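Local coordinates for beta-xylanase (Caldicellulosiruptor kristjanssonii, PDB 7NWN), which probably binds plant polysaccharides through this family 9 carbohydrate-binding module of a multimodular xylanase-glucuronoyl esterase, at residues D38-N41 against N42-W45. Residues are numbered along the deposited sequence; the frame is centred on the assembly and turned at random.
Sequences DIWN and NVEW
The indole of Trp40 meets Val43 at its edge. Val43 CG2 lies near the ring plane, 4.0 Å from Trp40 CE3, so the six-membered ring is touched on its rim and not on a face. With chi1 of Val43 at -47°, CG1 is anti to the carbonyl carbon and CG2 is turned to the Trp40 ring edge. The same methyl is 3.5 Å from Trp40 O. Elsewhere round the indole are Tyr71 and Leu73 of strand 69-77, Met64 of strand 58-66, and Pro30.

The backbone makes a short helical turn with three successive bonds from residue i+3 to i. Asn41 N donates to Asp38 O at 3.0 Å. Asn42 N follows with Ile39 O at 3.2 Å, and Val43 N with Trp40 O, also at 3.2 Å. The last bond is nearly straight at 167°. From Val43 the chain is extended.

Trp40 O has a second donor, Lys62 NZ. Two donors thus grip this carbonyl, and the lysine, if charged, would polarise it. At the other end of the residue, NE1 binds Glu147 OE2. Glu147 is a calcium ligand, as is Asp37, the residue just before this turn. The buried indole thus has its polar atom satisfied. Trp40 is a second-shell residue: its N-H probably orients the Glu147 carboxylate, and its link to the calcium ion runs through that group.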
loop_
_atom_site.group_PDB
_atom_site.type_symbol
_atom_site.label_atom_id
_atom_site.label_comp_id
_atom_site.label_asym_id
_atom_site.label_seq_id
_atom_site.Cartn_x
_atom_site.Cartn_y
_atom_site.Cartn_z
ATOM N N ASP A 38 -2.391 0.291 -18.275
ATOM C CA ASP A 38 -3.700 -0.085 -18.792
ATOM C C ASP A 38 -4.374 -1.108 -17.851
ATOM O O ASP A 38 -5.540 -0.957 -17.467
ATOM C CB ASP A 38 -3.510 -0.674 -20.214
ATOM C CG ASP A 38 -4.714 -1.480 -20.713
ATOM O OD1 ASP A 38 -5.820 -0.974 -20.601
ATOM O OD2 ASP A 38 -4.528 -2.657 -21.197
ATOM N N ILE A 39 -3.629 -2.110 -17.383
ATOM C CA ILE A 39 -4.252 -3.159 -16.573
ATOM C C ILE A 39 -4.775 -2.660 -15.216
ATOM O O ILE A 39 -5.671 -3.312 -14.657
ATOM C CB ILE A 39 -3.343 -4.371 -16.365
ATOM C CG1 ILE A 39 -2.057 -4.050 -15.582
ATOM C CG2 ILE A 39 -3.087 -5.104 -17.705
ATOM C CD1 ILE A 39 -1.257 -5.333 -15.238
ATOM N N TRP A 40 -4.231 -1.546 -14.685
ATOM C CA TRP A 40 -4.752 -1.033 -13.430
ATOM C C TRP A 40 -6.185 -0.540 -13.622
ATOM O O TRP A 40 -6.955 -0.547 -12.661
ATOM C CB TRP A 40 -3.931 0.150 -12.862
ATOM C CG TRP A 40 -2.672 -0.210 -12.130
ATOM C CD1 TRP A 40 -1.419 0.151 -12.524
ATOM C CD2 TRP A 40 -2.533 -0.928 -10.887
ATOM N NE1 TRP A 40 -0.490 -0.273 -11.614
ATOM C CE2 TRP A 40 -1.146 -0.930 -10.590
ATOM C CE3 TRP A 40 -3.437 -1.496 -9.968
ATOM C CZ2 TRP A 40 -0.640 -1.491 -9.418
ATOM C CZ3 TRP A 40 -2.937 -2.092 -8.825
ATOM C CH2 TRP A 40 -1.564 -2.098 -8.573
ATOM N N ASN A 41 -6.527 -0.076 -14.830
ATOM C CA ASN A 41 -7.890 0.402 -15.109
ATOM C C ASN A 41 -8.946 -0.707 -15.014
ATOM O O ASN A 41 -10.122 -0.398 -14.894
ATOM C CB ASN A 41 -7.995 1.211 -16.420
ATOM C CG ASN A 41 -7.013 2.365 -16.427
ATOM O OD1 ASN A 41 -6.850 3.049 -15.426
ATOM N ND2 ASN A 41 -6.338 2.609 -17.531
ATOM N N ASN A 42 -8.543 -1.978 -14.982
ATOM C CA ASN A 42 -9.466 -3.104 -14.874
ATOM C C ASN A 42 -9.779 -3.493 -13.422
ATOM O O ASN A 42 -10.496 -4.468 -13.217
ATOM C CB ASN A 42 -8.975 -4.358 -15.620
ATOM C CG ASN A 42 -10.082 -4.873 -16.528
ATOM O OD1 ASN A 42 -10.613 -4.088 -17.302
ATOM N ND2 ASN A 42 -10.532 -6.122 -16.384
ATOM N N VAL A 43 -9.191 -2.809 -12.419
ATOM C CA VAL A 43 -9.490 -3.109 -11.020
ATOM C C VAL A 43 -10.006 -1.824 -10.369
ATOM O O VAL A 43 -9.838 -0.720 -10.901
ATOM C CB VAL A 43 -8.299 -3.712 -10.264
ATOM C CG1 VAL A 43 -7.619 -4.836 -11.036
ATOM C CG2 VAL A 43 -7.287 -2.662 -9.907
ATOM N N GLU A 44 -10.624 -1.985 -9.204
ATOM C CA GLU A 44 -11.381 -0.916 -8.564
ATOM C C GLU A 44 -10.502 -0.192 -7.531
ATOM O O GLU A 44 -9.655 -0.810 -6.854
ATOM C CB GLU A 44 -12.636 -1.584 -7.988
ATOM C CG GLU A 44 -13.248 -0.885 -6.795
ATOM C CD GLU A 44 -14.162 -1.762 -5.942
ATOM O OE1 GLU A 44 -13.787 -2.057 -4.760
ATOM O OE2 GLU A 44 -15.251 -2.149 -6.456
ATOM N N TRP A 45 -10.764 1.110 -7.402
ATOM C CA TRP A 45 -10.210 1.941 -6.326
ATOM C C TRP A 45 -10.773 1.518 -4.962
ATOM O O TRP A 45 -11.943 1.225 -4.819
ATOM C CB TRP A 45 -10.514 3.427 -6.583
ATOM C CG TRP A 45 -9.776 4.078 -7.717
ATOM C CD1 TRP A 45 -10.340 4.601 -8.848
ATOM C CD2 TRP A 45 -8.359 4.393 -7.778
ATOM N NE1 TRP A 45 -9.362 5.156 -9.639
ATOM C CE2 TRP A 45 -8.141 5.050 -9.013
ATOM C CE3 TRP A 45 -7.258 4.162 -6.942
ATOM C CZ2 TRP A 45 -6.878 5.495 -9.405
ATOM C CZ3 TRP A 45 -5.994 4.570 -7.337
ATOM C CH2 TRP A 45 -5.824 5.241 -8.549
#